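Local coordinates for protein phosphoribosylaminoimidazole carboxylase, ATPase subunit (Thermotoga maritima, PDB 3AX6) that probably catalyses the ATP-dependent carboxylation of 5-aminoimidazole ribonucleotide with bicarbonate to N5-carboxyaminoimidazole ribonucleotide, a step of de novo purine biosynthesis, at residues D74-K79 / T94-Q99; T66-E71 / Y86-S91; R55-V60 / L78-N83. One frame throughout, in Å; residues are numbered along the deposited sequence.

Contact 1: D74-K79 / T94-Q99; sequences DVQTLK and TLEIIQ
Glu96 carries the polar half of this helix pair, and a single oxygen, OE2, receives both partners from the facing helix. Gln76 NE2 donates to Glu96 OE2 at 3.0 Å, approaching on the anti side of the carboxylate while the acceptor lies in the plane of the Gln76 amide. Lys79 NZ reaches the same Glu96 OE2 at 3.0 Å in a salt bridge whose hydrogen bond is weak. The lysine chain crosses the glutamate at about a right angle, and its CE lies 3.4 Å from Glu96 OE1. Glu96 gets there as an extended arm, with CG anti to the backbone N (chi1 -170°). Two positive or partly positive groups at one oxygen would be expected to favour the charged carboxylate.

The apolar part centres on Val75, which points toward the other helix, its CA 7.0 Å from that of Glu96. Val75 CG2 meets Leu95 CD2 at 4.3 Å. The other methyl, Val75 CG1, rests against an amide oxygen, Gln99 OE1, at 3.5 Å, as the two side chains slide past each other in opposite directions. Within 74-79, Asp74 is the N-cap, its OD1 accepting from Thr77 N.

The segments run roughly antiparallel, at 152°, near the protein surface. Tyr93 adds a cation-pi partner to Lys79, Ile56 of helix 53-61 packs against Thr77 and Leu78, and helix 101-110 adjoins Ile97 and Ile98.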
ATOM      1  N   ASP A  74      -6.904  21.642  19.050  1.00 22.66           N
ATOM      2  CA  ASP A  74      -6.606  22.318  20.302  1.00 24.26           C
ATOM      3  C   ASP A  74      -5.100  22.250  20.532  1.00 25.55           C
ATOM      4  O   ASP A  74      -4.605  21.387  21.261  1.00 25.53           O
ATOM      5  CB  ASP A  74      -7.341  21.631  21.448  1.00 24.81           C
ATOM      6  CG  ASP A  74      -7.242  22.396  22.738  1.00 25.42           C
ATOM      7  OD1 ASP A  74      -6.486  23.389  22.790  1.00 27.81           O
ATOM      8  OD2 ASP A  74      -7.917  21.995  23.705  1.00 27.04           O
ATOM      9  N   VAL A  75      -4.371  23.164  19.904  1.00 26.03           N
ATOM     10  CA  VAL A  75      -2.925  23.184  20.027  1.00 27.67           C
ATOM     11  C   VAL A  75      -2.449  23.530  21.437  1.00 28.42           C
ATOM     12  O   VAL A  75      -1.437  23.006  21.899  1.00 27.62           O
ATOM     13  CB  VAL A  75      -2.300  24.173  18.999  1.00 28.27           C
ATOM     14  CG1 VAL A  75      -2.921  25.549  19.148  1.00 29.86           C
ATOM     15  CG2 VAL A  75      -0.788  24.252  19.194  1.00 30.07           C
ATOM     16  N   GLN A  76      -3.182  24.400  22.126  1.00 30.24           N
ATOM     17  CA  GLN A  76      -2.791  24.809  23.472  1.00 30.31           C
ATOM     18  C   GLN A  76      -2.846  23.679  24.497  1.00 28.98           C
ATOM     19  O   GLN A  76      -1.970  23.583  25.361  1.00 27.52           O
ATOM     20  CB  GLN A  76      -3.640  25.995  23.942  1.00 32.93           C
ATOM     21  CG  GLN A  76      -3.376  27.301  23.178  1.00 37.32           C
ATOM     22  CD  GLN A  76      -1.926  27.775  23.265  1.00 39.21           C
ATOM     23  OE1 GLN A  76      -1.395  28.016  24.354  1.00 39.78           O
ATOM     24  NE2 GLN A  76      -1.284  27.921  22.111  1.00 40.27           N
ATOM     25  N   THR A  77      -3.857  22.820  24.417  1.00 27.30           N
ATOM     26  CA  THR A  77      -3.933  21.715  25.363  1.00 26.06           C
ATOM     27  C   THR A  77      -2.788  20.751  25.057  1.00 25.32           C
ATOM     28  O   THR A  77      -2.222  20.136  25.963  1.00 26.42           O
ATOM     29  CB  THR A  77      -5.286  20.959  25.280  1.00 26.04           C
ATOM     30  OG1 THR A  77      -5.307  19.911  26.257  1.00 26.80           O
ATOM     31  CG2 THR A  77      -5.468  20.331  23.922  1.00 28.59           C
ATOM     32  N   LEU A  78      -2.433  20.631  23.780  1.00 22.59           N
ATOM     33  CA  LEU A  78      -1.346  19.740  23.400  1.00 20.95           C
ATOM     34  C   LEU A  78      -0.027  20.260  23.939  1.00 21.72           C
ATOM     35  O   LEU A  78       0.824  19.483  24.367  1.00 22.01           O
ATOM     36  CB  LEU A  78      -1.270  19.591  21.881  1.00 15.88           C
ATOM     37  CG  LEU A  78      -2.360  18.693  21.293  1.00 17.17           C
ATOM     38  CD1 LEU A  78      -2.334  18.763  19.773  1.00 15.96           C
ATOM     39  CD2 LEU A  78      -2.159  17.259  21.783  1.00 12.80           C
ATOM     40  N   LYS A  79       0.140  21.580  23.917  1.00 23.56           N
ATOM     41  CA  LYS A  79       1.357  22.197  24.425  1.00 24.42           C
ATOM     42  C   LYS A  79       1.468  21.868  25.907  1.00 23.78           C
ATOM     43  O   LYS A  79       2.549  21.596  26.421  1.00 24.66           O
ATOM     44  CB  LYS A  79       1.311  23.714  24.234  1.00 25.32           C
ATOM     45  CG  LYS A  79       2.592  24.411  24.673  1.00 29.19           C
ATOM     46  CD  LYS A  79       2.482  25.941  24.627  1.00 32.98           C
ATOM     47  CE  LYS A  79       2.381  26.483  23.204  1.00 32.97           C
ATOM     48  NZ  LYS A  79       1.109  26.098  22.530  1.00 34.91           N
ATOM     49  N   THR A  94       5.823  23.610  17.195  1.00 19.50           N
ATOM     50  CA  THR A  94       6.061  23.709  15.760  1.00 20.34           C
ATOM     51  C   THR A  94       4.725  24.047  15.112  1.00 19.53           C
ATOM     52  O   THR A  94       4.626  24.961  14.296  1.00 20.00           O
ATOM     53  CB  THR A  94       6.574  22.381  15.166  1.00 20.82           C
ATOM     54  OG1 THR A  94       7.872  22.082  15.691  1.00 21.35           O
ATOM     55  CG2 THR A  94       6.660  22.483  13.649  1.00 21.93           C
ATOM     56  N   LEU A  95       3.697  23.300  15.492  1.00 20.37           N
ATOM     57  CA  LEU A  95       2.361  23.521  14.969  1.00 21.74           C
ATOM     58  C   LEU A  95       1.971  24.986  15.215  1.00 22.93           C
ATOM     59  O   LEU A  95       1.384  25.642  14.349  1.00 21.14           O
ATOM     60  CB  LEU A  95       1.376  22.580  15.663  1.00 20.46           C
ATOM     61  CG  LEU A  95      -0.070  22.576  15.165  1.00 22.95           C
ATOM     62  CD1 LEU A  95      -0.101  22.365  13.658  1.00 23.23           C
ATOM     63  CD2 LEU A  95      -0.848  21.485  15.878  1.00 21.49           C
ATOM     64  N   GLU A  96       2.331  25.493  16.390  1.00 23.37           N
ATOM     65  CA  GLU A  96       2.028  26.869  16.767  1.00 25.50           C
ATOM     66  C   GLU A  96       2.708  27.880  15.836  1.00 24.54           C
ATOM     67  O   GLU A  96       2.102  28.878  15.439  1.00 22.68           O
ATOM     68  CB  GLU A  96       2.470  27.104  18.212  1.00 28.11           C
ATOM     69  CG  GLU A  96       2.006  28.415  18.815  1.00 29.84           C
ATOM     70  CD  GLU A  96       2.333  28.506  20.291  1.00 31.53           C
ATOM     71  OE1 GLU A  96       3.522  28.340  20.638  1.00 32.25           O
ATOM     72  OE2 GLU A  96       1.405  28.738  21.100  1.00 31.81           O
ATOM     73  N   ILE A  97       3.966  27.611  15.493  1.00 23.30           N
ATOM     74  CA  ILE A  97       4.732  28.476  14.603  1.00 21.34           C
ATOM     75  C   ILE A  97       4.151  28.500  13.191  1.00 24.35           C
ATOM     76  O   ILE A  97       4.088  29.550  12.552  1.00 24.32           O
ATOM     77  CB  ILE A  97       6.200  28.017  14.506  1.00 16.99           C
ATOM     78  CG1 ILE A  97       6.938  28.348  15.801  1.00 16.00           C
ATOM     79  CG2 ILE A  97       6.881  28.682  13.323  1.00 14.00           C
ATOM     80  CD1 ILE A  97       8.426  28.004  15.770  1.00 13.46           C
ATOM     81  N   ILE A  98       3.731  27.336  12.708  1.00 25.50           N
ATOM     82  CA  ILE A  98       3.178  27.218  11.367  1.00 27.43           C
ATOM     83  C   ILE A  98       1.751  27.757  11.212  1.00 28.62           C
ATOM     84  O   ILE A  98       1.410  28.318  10.171  1.00 30.98           O
ATOM     85  CB  ILE A  98       3.220  25.751  10.902  1.00 27.58           C
ATOM     86  CG1 ILE A  98       4.661  25.241  10.954  1.00 25.49           C
ATOM     87  CG2 ILE A  98       2.667  25.633   9.487  1.00 27.45           C
ATOM     88  CD1 ILE A  98       4.808  23.767  10.642  1.00 25.65           C
ATOM     89  N   GLN A  99       0.927  27.597  12.242  1.00 28.96           N
ATOM     90  CA  GLN A  99      -0.461  28.063  12.198  1.00 29.69           C
ATOM     91  C   GLN A  99      -0.649  29.544  11.882  1.00 29.94           C
ATOM     92  O   GLN A  99      -1.668  29.939  11.319  1.00 29.56           O
ATOM     93  CB  GLN A  99      -1.162  27.773  13.521  1.00 30.80           C
ATOM     94  CG  GLN A  99      -1.478  26.319  13.758  1.00 31.01           C
ATOM     95  CD  GLN A  99      -2.578  26.148  14.777  1.00 31.74           C
ATOM     96  OE1 GLN A  99      -2.530  26.727  15.866  1.00 31.04           O
ATOM     97  NE2 GLN A  99      -3.582  25.352  14.430  1.00 32.62           N
TER

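Contact 2: T66-E71 / Y86-S91; sequences TTYDLE and YKIHPS
Tyr68 and Thr67 reach across to the 86-91 segment through different first torsions: Tyr68 CG sits between its own backbone N and carbonyl carbon (chi1 39°), whereas Thr67 OG1 is anti to the backbone N (chi1 -177°). The threonine hydroxyl thereby donates to His89 O at 2.8 Å, in the plane of that carbonyl. Thr67 OG1 has a second hydrogen-bond partner in His281 NE2, tying this strand to a more distant helix.

The tyrosine hydroxyl gives its proton to the next carbonyl along. Tyr68 OH lies 2.7 Å from Pro90 O but stands above the carbonyl plane, 52° out of it. The proline ring also packs against the phenol, with Pro90 CD 3.5 Å from Tyr68 CZ, so one residue supplies both the acceptor and an apolar surface. A cis peptide bond precedes Pro90. On the ring's edge, Ile88 CG2 approaches Tyr68 CE2 at 4.4 Å.

Between the backbones, Thr66 is bonded through both its N and its O. Thr66 N donates to Lys87 O at 2.9 Å, and His89 N donates to Thr66 O at 2.9 Å; the latter carbonyl also receives a CA-H...O contact from Ile88 CA. A water hydrogen-bonded to Thr66 OG1 also lies within a longer bond of Lys87 O.

Bonds from one residue to the neighbours on either side of its partner, here Thr66 opposite Ile88, are the signature of parallel strand pairing. Strands 65-68 and 87-88, with helix 75-83 between them in the chain, form a beta-alpha-beta unit at one end of the five-stranded parallel sheet of the preATP-grasp domain, a Rossmann-like fold.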
ATOM      1  N   THR A  66       1.634  10.570  20.061  1.00 11.67           N
ATOM      2  CA  THR A  66       0.453  11.131  19.435  1.00 11.28           C
ATOM      3  C   THR A  66       0.848  12.078  18.305  1.00 13.53           C
ATOM      4  O   THR A  66       1.852  12.812  18.390  1.00 11.47           O
ATOM      5  CB  THR A  66      -0.404  11.902  20.457  1.00 11.00           C
ATOM      6  OG1 THR A  66      -0.766  11.023  21.520  1.00 12.42           O
ATOM      7  CG2 THR A  66      -1.681  12.430  19.811  1.00  8.85           C
ATOM      8  N   THR A  67       0.048  12.044  17.242  1.00 14.07           N
ATOM      9  CA  THR A  67       0.264  12.888  16.078  1.00 13.60           C
ATOM     10  C   THR A  67      -1.102  13.330  15.550  1.00 14.01           C
ATOM     11  O   THR A  67      -2.130  13.021  16.149  1.00 13.88           O
ATOM     12  CB  THR A  67       1.054  12.131  14.994  1.00 13.41           C
ATOM     13  OG1 THR A  67       1.303  13.005  13.885  1.00 15.51           O
ATOM     14  CG2 THR A  67       0.291  10.895  14.536  1.00  9.37           C
ATOM     15  N   TYR A  68      -1.122  14.036  14.427  1.00 15.57           N
ATOM     16  CA  TYR A  68      -2.380  14.535  13.887  1.00 16.97           C
ATOM     17  C   TYR A  68      -2.396  14.643  12.364  1.00 17.32           C
ATOM     18  O   TYR A  68      -1.343  14.678  11.727  1.00 15.96           O
ATOM     19  CB  TYR A  68      -2.676  15.895  14.526  1.00 16.71           C
ATOM     20  CG  TYR A  68      -1.441  16.763  14.710  1.00 18.12           C
ATOM     21  CD1 TYR A  68      -0.971  17.580  13.679  1.00 18.88           C
ATOM     22  CD2 TYR A  68      -0.725  16.746  15.911  1.00 17.44           C
ATOM     23  CE1 TYR A  68       0.182  18.359  13.839  1.00 17.07           C
ATOM     24  CE2 TYR A  68       0.427  17.514  16.080  1.00 17.91           C
ATOM     25  CZ  TYR A  68       0.877  18.319  15.040  1.00 18.80           C
ATOM     26  OH  TYR A  68       2.029  19.060  15.193  1.00 15.36           O
ATOM     27  N   ASP A  69      -3.595  14.696  11.784  1.00 17.12           N
ATOM     28  CA  ASP A  69      -3.718  14.790  10.331  1.00 18.62           C
ATOM     29  C   ASP A  69      -4.283  16.125   9.857  1.00 17.60           C
ATOM     30  O   ASP A  69      -4.587  16.289   8.677  1.00 17.48           O
ATOM     31  CB  ASP A  69      -4.568  13.627   9.772  1.00 19.66           C
ATOM     32  CG  ASP A  69      -6.062  13.900   9.818  1.00 20.94           C
ATOM     33  OD1 ASP A  69      -6.810  13.234   9.076  1.00 21.89           O
ATOM     34  OD2 ASP A  69      -6.504  14.769  10.590  1.00 25.48           O
ATOM     35  N   LEU A  70      -4.423  17.072  10.780  1.00 17.54           N
ATOM     36  CA  LEU A  70      -4.924  18.405  10.448  1.00 18.72           C
ATOM     37  C   LEU A  70      -4.365  19.419  11.443  1.00 19.78           C
ATOM     38  O   LEU A  70      -3.887  19.049  12.511  1.00 19.53           O
ATOM     39  CB  LEU A  70      -6.460  18.441  10.474  1.00 17.36           C
ATOM     40  CG  LEU A  70      -7.180  18.572  11.819  1.00 17.24           C
ATOM     41  CD1 LEU A  70      -8.650  18.884  11.577  1.00 15.09           C
ATOM     42  CD2 LEU A  70      -7.020  17.300  12.627  1.00 15.33           C
ATOM     43  N   GLU A  71      -4.434  20.698  11.098  1.00 22.74           N
ATOM     44  CA  GLU A  71      -3.903  21.736  11.970  1.00 26.11           C
ATOM     45  C   GLU A  71      -4.915  22.362  12.913  1.00 26.85           C
ATOM     46  O   GLU A  71      -4.568  22.762  14.021  1.00 26.94           O
ATOM     47  CB  GLU A  71      -3.239  22.834  11.135  1.00 29.81           C
ATOM     48  CG  GLU A  71      -1.989  22.380  10.387  1.00 35.04           C
ATOM     49  CD  GLU A  71      -2.281  21.904   8.976  1.00 38.71           C
ATOM     50  OE1 GLU A  71      -3.202  21.074   8.802  1.00 41.22           O
ATOM     51  OE2 GLU A  71      -1.581  22.357   8.042  1.00 38.94           O
ATOM     52  N   TYR A  86       4.649  14.229  27.597  1.00 15.92           N
ATOM     53  CA  TYR A  86       3.996  13.360  26.620  1.00 16.01           C
ATOM     54  C   TYR A  86       4.549  13.563  25.220  1.00 15.90           C
ATOM     55  O   TYR A  86       4.809  14.685  24.796  1.00 17.09           O
ATOM     56  CB  TYR A  86       2.483  13.573  26.623  1.00 14.89           C
ATOM     57  CG  TYR A  86       1.854  13.087  27.898  1.00 15.86           C
ATOM     58  CD1 TYR A  86       1.514  13.978  28.912  1.00 16.38           C
ATOM     59  CD2 TYR A  86       1.657  11.726  28.120  1.00 15.84           C
ATOM     60  CE1 TYR A  86       0.989  13.531  30.119  1.00 17.11           C
ATOM     61  CE2 TYR A  86       1.136  11.263  29.328  1.00 17.79           C
ATOM     62  CZ  TYR A  86       0.803  12.174  30.324  1.00 19.25           C
ATOM     63  OH  TYR A  86       0.279  11.733  31.519  1.00 18.79           O
ATOM     64  N   LYS A  87       4.738  12.462  24.507  1.00 15.89           N
ATOM     65  CA  LYS A  87       5.281  12.519  23.158  1.00 15.63           C
ATOM     66  C   LYS A  87       4.245  12.923  22.117  1.00 14.67           C
ATOM     67  O   LYS A  87       3.358  12.138  21.777  1.00 13.07           O
ATOM     68  CB  LYS A  87       5.876  11.163  22.794  1.00 17.65           C
ATOM     69  CG  LYS A  87       7.381  11.142  22.773  1.00 23.10           C
ATOM     70  CD  LYS A  87       7.973  11.568  24.096  1.00 24.72           C
ATOM     71  CE  LYS A  87       9.446  11.894  23.924  1.00 27.27           C
ATOM     72  NZ  LYS A  87       9.643  12.981  22.920  1.00 27.20           N
ATOM     73  N   ILE A  88       4.360  14.151  21.619  1.00 14.10           N
ATOM     74  CA  ILE A  88       3.444  14.661  20.597  1.00 15.50           C
ATOM     75  C   ILE A  88       4.257  15.217  19.432  1.00 15.56           C
ATOM     76  O   ILE A  88       5.007  16.187  19.584  1.00 13.69           O
ATOM     77  CB  ILE A  88       2.528  15.752  21.168  1.00 15.15           C
ATOM     78  CG1 ILE A  88       1.753  15.189  22.366  1.00 14.56           C
ATOM     79  CG2 ILE A  88       1.546  16.217  20.092  1.00 14.87           C
ATOM     80  CD1 ILE A  88       1.105  16.248  23.239  1.00 16.51           C
ATOM     81  N   HIS A  89       4.095  14.594  18.268  1.00 16.75           N
ATOM     82  CA  HIS A  89       4.851  14.970  17.073  1.00 17.09           C
ATOM     83  C   HIS A  89       4.004  15.154  15.823  1.00 17.00           C
ATOM     84  O   HIS A  89       3.190  14.292  15.488  1.00 17.43           O
ATOM     85  CB  HIS A  89       5.906  13.898  16.794  1.00 16.67           C
ATOM     86  CG  HIS A  89       6.875  13.699  17.916  1.00 18.42           C
ATOM     87  ND1 HIS A  89       7.358  12.459  18.269  1.00 19.26           N
ATOM     88  CD2 HIS A  89       7.478  14.587  18.741  1.00 19.03           C
ATOM     89  CE1 HIS A  89       8.218  12.590  19.263  1.00 19.76           C
ATOM     90  NE2 HIS A  89       8.310  13.871  19.566  1.00 19.21           N
ATOM     91  N   PRO A  90       4.205  16.271  15.099  1.00 17.58           N
ATOM     92  CA  PRO A  90       5.177  17.317  15.432  1.00 16.52           C
ATOM     93  C   PRO A  90       4.795  18.063  16.704  1.00 16.01           C
ATOM     94  O   PRO A  90       3.627  18.087  17.107  1.00 13.88           O
ATOM     95  CB  PRO A  90       5.141  18.235  14.209  1.00 15.06           C
ATOM     96  CG  PRO A  90       4.712  17.330  13.109  1.00 16.63           C
ATOM     97  CD  PRO A  90       3.619  16.527  13.773  1.00 17.37           C
ATOM     98  N   SER A  91       5.792  18.671  17.331  1.00 15.75           N
ATOM     99  CA  SER A  91       5.568  19.421  18.557  1.00 18.76           C
ATOM    100  C   SER A  91       4.485  20.476  18.397  1.00 18.94           C
ATOM    101  O   SER A  91       4.340  21.068  17.328  1.00 21.56           O
ATOM    102  CB  SER A  91       6.856  20.112  19.004  1.00 18.17           C
ATOM    103  OG  SER A  91       6.561  21.079  19.994  1.00 18.50           O
TER
HETATM  104  O   HOH W   1       1.100  10.687  23.555  1.00 17.31           O

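Contact 3: R55-V60 / L78-N83; sequences RIEDLV and LKKLYN
Leu81 is unusual in meeting three residues of the facing helix at once: CD1 faces Ile56, and CD2 comes against the Glu57 carboxylate as well as Val60. The pairing joins helices 53-61 and 75-83, which succeed one another around strand 65-68 in the Rossmann-like preATP-grasp domain and lie on the same side of its parallel sheet. Their short segments run at 32° to each other, with axes 10.6 Å apart at closest approach.

On the buried side, Ile56 CD1 faces the methyls of two leucines, 3.6 Å from Leu78 CD2 and a tight 3.4 Å from Leu81 CD1. Val60 also packs on Leu81, with CG2 4.2 Å from Leu81 CB. Strand residues pack against the sheet-facing side: Ile88 of strand 87-88 touches Val60, Leu78 and Leu81, while Leu30 of strand 26-31 touches Ile56.

Toward solvent the chemistry becomes polar. Glu57 crosses Leu81 obliquely and lays its OE2 3.6 Å from Leu81 CD2. Lys80 approaches the carboxylate, but Lys80 NZ to Glu57 OE2 is 3.4 Å, a salt bridge with only a weak hydrogen bond; Glu84 offers the same ammonium a further long, weak ion pair.

A firmer charge pair lies within helix 53-61, where Arg55 grips Asp58 side-on. NE and NH2 of Arg55 both donate to Asp58 OD2, which lies at the guanidinium edge, and the shorter bond, from NH2 to the syn lone pair of OD2, measures 2.6 Å.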
ATOM      1  N   ARG A  55     -10.922  15.326  26.072  1.00 36.97           N
ATOM      2  CA  ARG A  55     -10.922  14.119  25.247  1.00 36.01           C
ATOM      3  C   ARG A  55      -9.584  13.872  24.544  1.00 33.78           C
ATOM      4  O   ARG A  55      -9.128  12.733  24.465  1.00 31.76           O
ATOM      5  CB  ARG A  55     -12.049  14.176  24.214  1.00 38.23           C
ATOM      6  CG  ARG A  55     -12.888  12.905  24.137  1.00 41.58           C
ATOM      7  CD  ARG A  55     -13.845  12.784  25.315  1.00 43.47           C
ATOM      8  NE  ARG A  55     -13.143  12.620  26.582  1.00 46.77           N
ATOM      9  CZ  ARG A  55     -13.708  12.781  27.775  1.00 49.08           C
ATOM     10  NH1 ARG A  55     -14.989  13.114  27.866  1.00 49.63           N
ATOM     11  NH2 ARG A  55     -12.993  12.613  28.880  1.00 48.85           N
ATOM     12  N   ILE A  56      -8.952  14.928  24.032  1.00 32.08           N
ATOM     13  CA  ILE A  56      -7.668  14.759  23.357  1.00 30.90           C
ATOM     14  C   ILE A  56      -6.653  14.406  24.443  1.00 30.08           C
ATOM     15  O   ILE A  56      -5.621  13.785  24.183  1.00 28.42           O
ATOM     16  CB  ILE A  56      -7.220  16.057  22.595  1.00 30.91           C
ATOM     17  CG1 ILE A  56      -6.626  17.076  23.559  1.00 31.87           C
ATOM     18  CG2 ILE A  56      -8.399  16.684  21.867  1.00 30.33           C
ATOM     19  CD1 ILE A  56      -5.150  16.877  23.801  1.00 32.61           C
ATOM     20  N   GLU A  57      -6.976  14.804  25.669  1.00 29.38           N
ATOM     21  CA  GLU A  57      -6.131  14.539  26.821  1.00 28.09           C
ATOM     22  C   GLU A  57      -6.134  13.037  27.085  1.00 26.03           C
ATOM     23  O   GLU A  57      -5.091  12.450  27.380  1.00 24.56           O
ATOM     24  CB  GLU A  57      -6.661  15.310  28.029  1.00 30.53           C
ATOM     25  CG  GLU A  57      -5.710  15.408  29.197  1.00 33.81           C
ATOM     26  CD  GLU A  57      -5.835  16.743  29.908  1.00 38.35           C
ATOM     27  OE1 GLU A  57      -6.980  17.147  30.218  1.00 39.91           O
ATOM     28  OE2 GLU A  57      -4.788  17.387  30.156  1.00 39.41           O
ATOM     29  N   ASP A  58      -7.305  12.416  26.972  1.00 23.64           N
ATOM     30  CA  ASP A  58      -7.400  10.972  27.165  1.00 23.85           C
ATOM     31  C   ASP A  58      -6.591  10.285  26.075  1.00 22.46           C
ATOM     32  O   ASP A  58      -5.902   9.302  26.335  1.00 22.64           O
ATOM     33  CB  ASP A  58      -8.845  10.479  27.063  1.00 25.41           C
ATOM     34  CG  ASP A  58      -9.729  11.022  28.158  1.00 26.79           C
ATOM     35  OD1 ASP A  58      -9.353  10.921  29.344  1.00 28.81           O
ATOM     36  OD2 ASP A  58     -10.809  11.546  27.825  1.00 29.85           O
ATOM     37  N   LEU A  59      -6.687  10.813  24.855  1.00 21.07           N
ATOM     38  CA  LEU A  59      -5.974  10.254  23.713  1.00 20.11           C
ATOM     39  C   LEU A  59      -4.462  10.275  23.897  1.00 20.01           C
ATOM     40  O   LEU A  59      -3.798   9.267  23.676  1.00 18.76           O
ATOM     41  CB  LEU A  59      -6.309  11.013  22.432  1.00 18.33           C
ATOM     42  CG  LEU A  59      -5.507  10.489  21.233  1.00 15.74           C
ATOM     43  CD1 LEU A  59      -6.109   9.178  20.795  1.00 15.74           C
ATOM     44  CD2 LEU A  59      -5.515  11.473  20.081  1.00 15.59           C
ATOM     45  N   VAL A  60      -3.925  11.427  24.284  1.00 20.38           N
ATOM     46  CA  VAL A  60      -2.486  11.565  24.482  1.00 21.47           C
ATOM     47  C   VAL A  60      -1.991  10.713  25.649  1.00 21.02           C
ATOM     48  O   VAL A  60      -0.979  10.026  25.527  1.00 20.27           O
ATOM     49  CB  VAL A  60      -2.096  13.042  24.712  1.00 22.19           C
ATOM     50  CG1 VAL A  60      -2.944  13.628  25.816  1.00 25.73           C
ATOM     51  CG2 VAL A  60      -0.621  13.148  25.068  1.00 20.48           C
ATOM     52  N   LEU A  78      -2.433  20.631  23.780  1.00 22.59           N
ATOM     53  CA  LEU A  78      -1.346  19.740  23.400  1.00 20.95           C
ATOM     54  C   LEU A  78      -0.027  20.260  23.939  1.00 21.72           C
ATOM     55  O   LEU A  78       0.824  19.483  24.367  1.00 22.01           O
ATOM     56  CB  LEU A  78      -1.270  19.591  21.881  1.00 15.88           C
ATOM     57  CG  LEU A  78      -2.360  18.693  21.293  1.00 17.17           C
ATOM     58  CD1 LEU A  78      -2.334  18.763  19.773  1.00 15.96           C
ATOM     59  CD2 LEU A  78      -2.159  17.259  21.783  1.00 12.80           C
ATOM     60  N   LYS A  79       0.140  21.580  23.917  1.00 23.56           N
ATOM     61  CA  LYS A  79       1.357  22.197  24.425  1.00 24.42           C
ATOM     62  C   LYS A  79       1.468  21.868  25.907  1.00 23.78           C
ATOM     63  O   LYS A  79       2.549  21.596  26.421  1.00 24.66           O
ATOM     64  CB  LYS A  79       1.311  23.714  24.234  1.00 25.32           C
ATOM     65  CG  LYS A  79       2.592  24.411  24.673  1.00 29.19           C
ATOM     66  CD  LYS A  79       2.482  25.941  24.627  1.00 32.98           C
ATOM     67  CE  LYS A  79       2.381  26.483  23.204  1.00 32.97           C
ATOM     68  NZ  LYS A  79       1.109  26.098  22.530  1.00 34.91           N
ATOM     69  N   LYS A  80       0.335  21.899  26.592  1.00 23.86           N
ATOM     70  CA  LYS A  80       0.299  21.588  28.012  1.00 25.39           C
ATOM     71  C   LYS A  80       0.839  20.173  28.235  1.00 23.17           C
ATOM     72  O   LYS A  80       1.789  19.966  28.993  1.00 21.24           O
ATOM     73  CB  LYS A  80      -1.146  21.709  28.519  1.00 29.37           C
ATOM     74  CG  LYS A  80      -1.373  21.247  29.952  1.00 34.60           C
ATOM     75  CD  LYS A  80      -2.758  21.657  30.450  1.00 38.45           C
ATOM     76  CE  LYS A  80      -3.023  21.172  31.875  1.00 40.63           C
ATOM     77  NZ  LYS A  80      -3.116  19.686  31.963  1.00 43.41           N
ATOM     78  N   LEU A  81       0.233  19.211  27.549  1.00 21.37           N
ATOM     79  CA  LEU A  81       0.626  17.812  27.651  1.00 20.19           C
ATOM     80  C   LEU A  81       2.066  17.598  27.215  1.00 21.03           C
ATOM     81  O   LEU A  81       2.791  16.790  27.801  1.00 20.47           O
ATOM     82  CB  LEU A  81      -0.302  16.960  26.798  1.00 17.97           C
ATOM     83  CG  LEU A  81      -1.746  17.012  27.289  1.00 18.98           C
ATOM     84  CD1 LEU A  81      -2.678  16.706  26.134  1.00 18.61           C
ATOM     85  CD2 LEU A  81      -1.935  16.037  28.461  1.00 17.42           C
ATOM     86  N   TYR A  82       2.482  18.326  26.188  1.00 19.59           N
ATOM     87  CA  TYR A  82       3.840  18.204  25.696  1.00 19.53           C
ATOM     88  C   TYR A  82       4.834  18.668  26.757  1.00 20.32           C
ATOM     89  O   TYR A  82       5.933  18.127  26.861  1.00 21.69           O
ATOM     90  CB  TYR A  82       4.004  19.021  24.415  1.00 18.64           C
ATOM     91  CG  TYR A  82       5.425  19.121  23.916  1.00 19.95           C
ATOM     92  CD1 TYR A  82       6.274  20.140  24.361  1.00 21.23           C
ATOM     93  CD2 TYR A  82       5.915  18.223  22.969  1.00 20.78           C
ATOM     94  CE1 TYR A  82       7.571  20.270  23.866  1.00 18.57           C
ATOM     95  CE2 TYR A  82       7.211  18.343  22.469  1.00 21.66           C
ATOM     96  CZ  TYR A  82       8.031  19.373  22.918  1.00 20.79           C
ATOM     97  OH  TYR A  82       9.296  19.519  22.389  1.00 24.14           O
ATOM     98  N   ASN A  83       4.444  19.662  27.548  1.00 20.23           N
ATOM     99  CA  ASN A  83       5.312  20.171  28.600  1.00 20.08           C
ATOM    100  C   ASN A  83       5.348  19.232  29.796  1.00 21.34           C
ATOM    101  O   ASN A  83       6.220  19.353  30.652  1.00 21.36           O
ATOM    102  CB  ASN A  83       4.856  21.561  29.028  1.00 18.99           C
ATOM    103  CG  ASN A  83       5.300  22.633  28.061  1.00 18.46           C
ATOM    104  OD1 ASN A  83       4.679  23.687  27.955  1.00 19.60           O
ATOM    105  ND2 ASN A  83       6.393  22.374  27.357  1.00 14.96           N
TER

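Overall arrangement
The three contacts illustrate how chemistry follows depth within one layered alpha/beta domain. Contact 2 is buried and joins strand to strand, relying on backbone bonds and hydroxyls that donate to carbonyls. Contact 3 is also largely buried, but it joins two helices through aliphatic branches, with a single weak ion pair between them toward solvent. Contact 1 is a surface contact in which a carboxylate gripped by an amide and an ammonium lies beside an apolar patch built on a valine. Helix 75-83 serves both contacts 1 and 3, presenting Leu78 and Lys79 in different directions, and it connects the strands of contact 2. Physical touches complete the network: Leu95 CB packs on Tyr68 OH, and Ile88 CD1 on Leu78 O.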